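Local coordinates for metal cation efflux system protein CzcD (PDB 6VD9) that probably exports zinc, cobalt and cadmium from the cytoplasm to the periplasm, giving metal resistance, here represented by the cytoplasmic C-terminal domain of this cation diffusion facilitator, at residues Ile12-His25 with Ser35-Asn47. Sequence-based numbering, arbitrary orientation.
Sequences ILATPGVKSFHDLH and SLTVHVVNDTAVN. With NI (nickel (II) ion), chain E.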
ATOM      1  N   ILE A  12       8.780  -8.852   8.649  1.00 17.16           N
ATOM      2  CA  ILE A  12       8.724  -8.176   7.322  1.00 16.19           C
ATOM      3  C   ILE A  12      10.033  -8.502   6.586  1.00 16.24           C
ATOM      4  O   ILE A  12       9.960  -9.060   5.478  1.00 15.41           O
ATOM      5  CB  ILE A  12       8.478  -6.658   7.453  1.00 15.88           C
ATOM      6  CG1 ILE A  12       7.046  -6.394   7.921  1.00 17.31           C
ATOM      7  CG2 ILE A  12       8.771  -5.947   6.154  1.00 16.10           C
ATOM      8  CD1 ILE A  12       6.719  -4.951   8.127  1.00 18.42           C
ATOM      9  N   LEU A  13      11.176  -8.228   7.220  1.00 16.92           N
ATOM     10  CA  LEU A  13      12.508  -8.460   6.586  1.00 17.33           C
ATOM     11  C   LEU A  13      12.779  -9.951   6.375  1.00 17.79           C
ATOM     12  O   LEU A  13      13.594 -10.284   5.485  1.00 19.18           O
ATOM     13  CB  LEU A  13      13.593  -7.806   7.455  1.00 17.54           C
ATOM     14  CG  LEU A  13      13.615  -6.274   7.436  1.00 18.47           C
ATOM     15  CD1 LEU A  13      14.733  -5.736   8.374  1.00 19.31           C
ATOM     16  CD2 LEU A  13      13.750  -5.689   6.034  1.00 18.66           C
ATOM     17  N   ALA A  14      12.122 -10.828   7.124  1.00 19.35           N
ATOM     18  CA  ALA A  14      12.285 -12.291   6.998  1.00 19.21           C
ATOM     19  C   ALA A  14      11.465 -12.813   5.820  1.00 20.80           C
ATOM     20  O   ALA A  14      11.686 -13.963   5.413  1.00 20.19           O
ATOM     21  CB  ALA A  14      11.888 -12.975   8.269  1.00 19.17           C
ATOM     22  N   THR A  15      10.575 -12.005   5.249  1.00 18.83           N
ATOM     23  CA  THR A  15       9.659 -12.471   4.179  1.00 18.57           C
ATOM     24  C   THR A  15      10.430 -12.577   2.868  1.00 18.62           C
ATOM     25  O   THR A  15      11.054 -11.602   2.479  1.00 18.85           O
ATOM     26  CB  THR A  15       8.444 -11.546   4.053  1.00 18.14           C
ATOM     27  OG1 THR A  15       7.759 -11.581   5.304  1.00 17.91           O
ATOM     28  CG2 THR A  15       7.537 -11.974   2.914  1.00 18.95           C
ATOM     29  N   PRO A  16      10.424 -13.718   2.122  1.00 22.02           N
ATOM     30  CA  PRO A  16      11.166 -13.793   0.861  1.00 22.64           C
ATOM     31  C   PRO A  16      10.758 -12.672  -0.099  1.00 19.34           C
ATOM     32  O   PRO A  16       9.556 -12.399  -0.199  1.00 21.30           O
ATOM     33  CB  PRO A  16      10.766 -15.183   0.319  1.00 23.44           C
ATOM     34  CG  PRO A  16      10.584 -15.961   1.566  1.00 22.80           C
ATOM     35  CD  PRO A  16       9.789 -15.009   2.441  1.00 22.74           C
ATOM     36  N   GLY A  17      11.734 -12.030  -0.729  1.00 19.19           N
ATOM     37  CA  GLY A  17      11.499 -10.992  -1.763  1.00 19.06           C
ATOM     38  C   GLY A  17      11.452  -9.592  -1.185  1.00 20.85           C
ATOM     39  O   GLY A  17      11.255  -8.655  -1.972  1.00 20.49           O
ATOM     40  N   VAL A  18      11.585  -9.451   0.148  1.00 18.95           N
ATOM     41  CA  VAL A  18      11.693  -8.137   0.855  1.00 19.87           C
ATOM     42  C   VAL A  18      13.168  -7.789   1.034  1.00 21.00           C
ATOM     43  O   VAL A  18      13.855  -8.556   1.740  1.00 21.42           O
ATOM     44  CB  VAL A  18      11.020  -8.145   2.232  1.00 19.48           C
ATOM     45  CG1 VAL A  18      11.311  -6.855   2.960  1.00 19.17           C
ATOM     46  CG2 VAL A  18       9.517  -8.396   2.149  1.00 20.79           C
ATOM     47  N   LYS A  19      13.604  -6.693   0.419  1.00 19.26           N
ATOM     48  CA  LYS A  19      14.979  -6.157   0.502  1.00 21.39           C
ATOM     49  C   LYS A  19      15.071  -5.219   1.731  1.00 21.26           C
ATOM     50  O   LYS A  19      16.040  -5.312   2.515  1.00 19.92           O
ATOM     51  CB  LYS A  19      15.341  -5.583  -0.884  1.00 23.89           C
ATOM     52  CG  LYS A  19      16.709  -4.927  -1.005  1.00 27.87           C
ATOM     53  CD  LYS A  19      16.897  -4.012  -2.254  1.00 30.34           C
ATOM     54  CE  LYS A  19      18.300  -3.464  -2.394  1.00 36.28           C
ATOM     55  NZ  LYS A  19      18.470  -2.571  -3.577  1.00 41.58           N
ATOM     56  N   SER A  20      14.095  -4.315   1.929  1.00 18.24           N
ATOM     57  CA  SER A  20      14.112  -3.336   3.034  1.00 16.98           C
ATOM     58  C   SER A  20      12.699  -2.766   3.199  1.00 15.90           C
ATOM     59  O   SER A  20      11.862  -3.001   2.334  1.00 16.13           O
ATOM     60  CB  SER A  20      15.129  -2.253   2.785  1.00 17.27           C
ATOM     61  OG  SER A  20      14.777  -1.450   1.663  1.00 18.05           O
ATOM     62  N   PHE A  21      12.468  -1.968   4.207  1.00 16.29           N
ATOM     63  CA  PHE A  21      11.176  -1.266   4.348  1.00 15.86           C
ATOM     64  C   PHE A  21      11.411   0.067   5.019  1.00 16.90           C
ATOM     65  O   PHE A  21      12.432   0.246   5.684  1.00 19.60           O
ATOM     66  CB  PHE A  21      10.205  -2.161   5.116  1.00 16.37           C
ATOM     67  CG  PHE A  21      10.490  -2.227   6.592  1.00 17.51           C
ATOM     68  CD1 PHE A  21       9.850  -1.382   7.444  1.00 17.42           C
ATOM     69  CD2 PHE A  21      11.300  -3.223   7.129  1.00 18.27           C
ATOM     70  CE1 PHE A  21      10.155  -1.401   8.798  1.00 21.60           C
ATOM     71  CE2 PHE A  21      11.549  -3.278   8.491  1.00 17.77           C
ATOM     72  CZ  PHE A  21      10.953  -2.389   9.314  1.00 20.34           C
ATOM     73  N   HIS A  22      10.458   0.969   4.919  1.00 16.06           N
ATOM     74  CA  HIS A  22      10.520   2.244   5.675  1.00 16.32           C
ATOM     75  C   HIS A  22       9.088   2.678   5.897  1.00 16.93           C
ATOM     76  O   HIS A  22       8.167   2.056   5.286  1.00 14.96           O
ATOM     77  CB  HIS A  22      11.354   3.275   4.911  1.00 16.05           C
ATOM     78  CG  HIS A  22      10.901   3.498   3.516  1.00 19.27           C
ATOM     79  ND1 HIS A  22      11.345   2.703   2.439  1.00 20.71           N
ATOM     80  CD2 HIS A  22      10.086   4.429   2.984  1.00 21.78           C
ATOM     81  CE1 HIS A  22      10.784   3.143   1.332  1.00 20.01           C
ATOM     82  NE2 HIS A  22      10.025   4.186   1.630  1.00 21.60           N
ATOM     83  N   ASP A  23       8.923   3.742   6.672  1.00 18.17           N
ATOM     84  CA  ASP A  23       7.606   4.396   6.926  1.00 20.13           C
ATOM     85  C   ASP A  23       6.593   3.333   7.409  1.00 20.75           C
ATOM     86  O   ASP A  23       5.431   3.350   6.926  1.00 20.15           O
ATOM     87  CB  ASP A  23       7.072   5.114   5.677  1.00 23.83           C
ATOM     88  CG  ASP A  23       7.952   6.218   5.084  1.00 29.76           C
ATOM     89  OD1 ASP A  23       9.016   6.448   5.603  1.00 31.09           O
ATOM     90  OD2 ASP A  23       7.554   6.798   4.054  1.00 39.95           O
ATOM     91  N   LEU A  24       7.007   2.434   8.306  1.00 20.10           N
ATOM     92  CA  LEU A  24       6.094   1.482   8.974  1.00 18.31           C
ATOM     93  C   LEU A  24       5.312   2.280  10.005  1.00 17.68           C
ATOM     94  O   LEU A  24       5.968   2.925  10.878  1.00 24.46           O
ATOM     95  CB  LEU A  24       6.872   0.335   9.633  1.00 17.53           C
ATOM     96  CG  LEU A  24       6.069  -0.644  10.467  1.00 16.67           C
ATOM     97  CD1 LEU A  24       5.014  -1.384   9.600  1.00 16.27           C
ATOM     98  CD2 LEU A  24       6.998  -1.677  11.078  1.00 19.10           C
ATOM     99  N   HIS A  25       4.005   2.275   9.901  1.00 15.86           N
ATOM    100  CA  HIS A  25       3.103   2.882  10.916  0.50 19.28           C
ATOM    101  C   HIS A  25       2.070   1.863  11.376  1.00 20.12           C
ATOM    102  O   HIS A  25       1.455   1.175  10.545  1.00 18.35           O
ATOM    103  CB  HIS A  25       2.437   4.156  10.401  0.50 19.49           C
ATOM    104  CG  HIS A  25       3.384   5.172   9.871  0.50 20.30           C
ATOM    105  ND1 HIS A  25       4.040   6.082  10.685  0.50 23.24           N
ATOM    106  CD2 HIS A  25       3.719   5.492   8.601  0.50 22.09           C
ATOM    107  CE1 HIS A  25       4.780   6.874   9.936  0.50 21.75           C
ATOM    108  NE2 HIS A  25       4.578   6.556   8.664  0.50 22.22           N
ATOM    109  N   SER A  35      -4.218  -1.010  12.672  1.00 24.81           N
ATOM    110  CA  SER A  35      -4.065  -0.596  11.258  1.00 24.28           C
ATOM    111  C   SER A  35      -2.564  -0.493  10.984  1.00 22.46           C
ATOM    112  O   SER A  35      -1.845  -0.040  11.863  1.00 20.90           O
ATOM    113  CB  SER A  35      -4.786   0.688  10.996  1.00 26.78           C
ATOM    114  OG  SER A  35      -4.714   1.071   9.641  1.00 25.74           O
ATOM    115  N   LEU A  36      -2.113  -0.885   9.794  1.00 21.62           N
ATOM    116  CA  LEU A  36      -0.662  -0.878   9.476  1.00 19.37           C
ATOM    117  C   LEU A  36      -0.499  -0.284   8.089  1.00 17.38           C
ATOM    118  O   LEU A  36      -1.246  -0.688   7.192  1.00 17.48           O
ATOM    119  CB  LEU A  36      -0.112  -2.300   9.512  1.00 18.83           C
ATOM    120  CG  LEU A  36       1.373  -2.464   9.166  1.00 19.43           C
ATOM    121  CD1 LEU A  36       1.983  -3.672   9.856  1.00 19.43           C
ATOM    122  CD2 LEU A  36       1.572  -2.595   7.668  1.00 20.19           C
ATOM    123  N   THR A  37       0.483   0.596   7.917  1.00 17.16           N
ATOM    124  CA  THR A  37       0.927   0.959   6.549  1.00 17.15           C
ATOM    125  C   THR A  37       2.431   0.747   6.537  1.00 16.20           C
ATOM    126  O   THR A  37       3.071   0.967   7.588  1.00 15.31           O
ATOM    127  CB  THR A  37       0.519   2.374   6.128  1.00 17.94           C
ATOM    128  OG1 THR A  37       1.168   3.279   7.008  1.00 20.61           O
ATOM    129  CG2 THR A  37      -0.977   2.607   6.228  1.00 20.11           C
ATOM    130  N   VAL A  38       2.957   0.425   5.368  1.00 14.75           N
ATOM    131  CA  VAL A  38       4.417   0.253   5.228  1.00 15.98           C
ATOM    132  C   VAL A  38       4.793   0.398   3.763  1.00 15.01           C
ATOM    133  O   VAL A  38       3.964   0.113   2.894  1.00 14.95           O
ATOM    134  CB  VAL A  38       4.904  -1.059   5.870  1.00 15.35           C
ATOM    135  CG1 VAL A  38       4.410  -2.303   5.147  1.00 15.51           C
ATOM    136  CG2 VAL A  38       6.416  -1.061   6.036  1.00 17.86           C
ATOM    137  N   HIS A  39       5.990   0.934   3.523  1.00 15.13           N
ATOM    138  CA  HIS A  39       6.629   0.970   2.185  1.00 15.88           C
ATOM    139  C   HIS A  39       7.720  -0.109   2.093  1.00 16.81           C
ATOM    140  O   HIS A  39       8.701  -0.044   2.843  1.00 19.91           O
ATOM    141  CB  HIS A  39       7.136   2.363   1.838  1.00 18.36           C
ATOM    142  CG  HIS A  39       6.052   3.378   1.721  1.00 20.23           C
ATOM    143  ND1 HIS A  39       6.057   4.332   0.728  1.00 25.50           N
ATOM    144  CD2 HIS A  39       4.969   3.644   2.487  1.00 23.32           C
ATOM    145  CE1 HIS A  39       5.011   5.125   0.883  1.00 24.60           C
ATOM    146  NE2 HIS A  39       4.328   4.720   1.935  1.00 21.45           N
ATOM    147  N   VAL A  40       7.571  -1.053   1.179  1.00 14.67           N
ATOM    148  CA  VAL A  40       8.515  -2.200   1.057  1.00 16.03           C
ATOM    149  C   VAL A  40       9.333  -2.036  -0.220  1.00 17.53           C
ATOM    150  O   VAL A  40       8.743  -1.797  -1.318  1.00 18.35           O
ATOM    151  CB  VAL A  40       7.780  -3.544   1.091  1.00 16.71           C
ATOM    152  CG1 VAL A  40       8.694  -4.692   0.728  1.00 17.42           C
ATOM    153  CG2 VAL A  40       7.134  -3.754   2.457  1.00 17.36           C
ATOM    154  N   VAL A  41      10.651  -2.192  -0.108  1.00 17.13           N
ATOM    155  CA  VAL A  41      11.506  -2.278  -1.322  1.00 17.17           C
ATOM    156  C   VAL A  41      11.640  -3.772  -1.615  1.00 17.46           C
ATOM    157  O   VAL A  41      12.179  -4.499  -0.761  1.00 16.77           O
ATOM    158  CB  VAL A  41      12.848  -1.568  -1.111  1.00 18.73           C
ATOM    159  CG1 VAL A  41      13.742  -1.726  -2.339  1.00 21.31           C
ATOM    160  CG2 VAL A  41      12.646  -0.098  -0.748  1.00 19.34           C
ATOM    161  N   ASN A  42      11.104  -4.245  -2.741  1.00 16.71           N
ATOM    162  CA  ASN A  42      11.140  -5.694  -3.071  1.00 17.26           C
ATOM    163  C   ASN A  42      12.432  -5.940  -3.847  1.00 17.01           C
ATOM    164  O   ASN A  42      12.963  -4.959  -4.408  1.00 16.77           O
ATOM    165  CB  ASN A  42       9.906  -6.147  -3.840  1.00 18.82           C
ATOM    166  CG  ASN A  42       9.704  -5.367  -5.120  1.00 19.02           C
ATOM    167  OD1 ASN A  42      10.079  -5.855  -6.202  1.00 24.31           O
ATOM    168  ND2 ASN A  42       9.083  -4.207  -5.031  1.00 15.19           N
ATOM    169  N   ASP A  43      12.877  -7.181  -3.883  1.00 18.45           N
ATOM    170  CA  ASP A  43      13.979  -7.623  -4.789  1.00 20.75           C
ATOM    171  C   ASP A  43      13.541  -7.467  -6.256  1.00 21.22           C
ATOM    172  O   ASP A  43      12.354  -7.744  -6.574  1.00 19.30           O
ATOM    173  CB  ASP A  43      14.397  -9.074  -4.572  1.00 24.31           C
ATOM    174  CG  ASP A  43      15.727  -9.382  -5.267  1.00 26.92           C
ATOM    175  OD1 ASP A  43      16.717  -8.752  -4.862  1.00 32.38           O
ATOM    176  OD2 ASP A  43      15.775 -10.226  -6.246  1.00 27.73           O
ATOM    177  N   THR A  44      14.481  -7.107  -7.137  1.00 23.60           N
ATOM    178  CA  THR A  44      14.250  -7.033  -8.605  1.00 23.94           C
ATOM    179  C   THR A  44      13.731  -8.361  -9.202  1.00 23.16           C
ATOM    180  O   THR A  44      13.158  -8.301 -10.333  1.00 23.64           O
ATOM    181  CB  THR A  44      15.512  -6.593  -9.357  1.00 28.11           C
ATOM    182  OG1 THR A  44      16.531  -7.533  -9.019  1.00 28.25           O
ATOM    183  CG2 THR A  44      15.914  -5.175  -9.061  1.00 27.88           C
ATOM    184  N   ALA A  45      13.953  -9.536  -8.594  1.00 20.47           N
ATOM    185  CA  ALA A  45      13.588 -10.819  -9.232  1.00 22.15           C
ATOM    186  C   ALA A  45      12.109 -11.163  -9.024  1.00 21.93           C
ATOM    187  O   ALA A  45      11.664 -12.113  -9.666  1.00 20.80           O
ATOM    188  CB  ALA A  45      14.488 -11.944  -8.760  1.00 23.81           C
ATOM    189  N   VAL A  46      11.355 -10.426  -8.207  1.00 19.28           N
ATOM    190  CA  VAL A  46       9.978 -10.863  -7.825  1.00 18.75           C
ATOM    191  C   VAL A  46       8.973  -9.760  -8.171  1.00 19.02           C
ATOM    192  O   VAL A  46       9.318  -8.617  -8.075  1.00 17.18           O
ATOM    193  CB  VAL A  46       9.859 -11.271  -6.347  1.00 19.78           C
ATOM    194  CG1 VAL A  46      10.887 -12.336  -6.025  1.00 21.68           C
ATOM    195  CG2 VAL A  46       9.980 -10.086  -5.398  1.00 20.58           C
ATOM    196  N   ASN A  47       7.819 -10.155  -8.669  1.00 17.85           N
ATOM    197  CA  ASN A  47       6.647  -9.263  -8.806  1.00 17.54           C
ATOM    198  C   ASN A  47       5.928  -9.293  -7.466  1.00 15.60           C
ATOM    199  O   ASN A  47       5.316 -10.312  -7.157  1.00 17.07           O
ATOM    200  CB  ASN A  47       5.772  -9.702  -9.958  1.00 17.54           C
ATOM    201  CG  ASN A  47       4.501  -8.890 -10.033  1.00 19.28           C
ATOM    202  OD1 ASN A  47       4.218  -8.105  -9.124  1.00 16.71           O
ATOM    203  ND2 ASN A  47       3.728  -9.108 -11.081  1.00 19.15           N
TER
HETATM  204 NI    NI E 301       8.517   5.119   0.131  0.50 22.99          NI
HETATM  205  O   HOH W   1       3.371   4.101   5.758  1.00 28.58           O
HETATM  206  O   HOH W   2       8.320   7.103   1.631  1.00 35.93           O
HETATM  207  O   HOH W   3       7.684   6.068  -1.281  1.00 32.80           O
HETATM  208  O   HOH W   4      10.381   5.884  -0.887  1.00 37.86           O
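H22 and H39, directly opposed on neighbouring antiparallel strands, flank one nickel ion, held firmly by H22 and at best loosely by H39. H22 NE2 binds the metal (NI) at 2.3 Å. H39 ND1 stands at a long 2.7 Å from it, with the metal well out of the ring plane, and is also placed to hydrogen-bond E74; it can play only one role at a time. The E74 carboxylate and three waters add to the site. With CG between its backbone N and carbonyl carbon (chi1 54°), the H22 ring leans across the strand pair, and H39 CB lies over its face, 3.7 Å from the ring centroid, a CH-pi contact; the two rings are oblique, their planes at 44°. Their backbones exchange two hydrogen bonds, H22 N to H39 O (2.9 Å) and H39 N to H22 O (3.0 Å). D23 OD2 accepts a bond from a nickel-bound water and sits above the centre of the H39 ring.

Two bulges interrupt the pairing. At one, K19 N and, more weakly, S20 N both donate to V41 O, a classic beta bulge; the other falls between H22 and H25, where a water bridges D23 O and T37 OG1. On the sheet face away from the metal, V38 CG2 meets F21 CD1 at 3.7 Å. T70 OG1 and E49 OE2 of the second subunit hydrogen-bond H39 NE2 and N42 ND2, respectively. This is a bulged beta hairpin carrying a metal site, within the ferredoxin-like C-terminal dimerisation domain of CDF transporters.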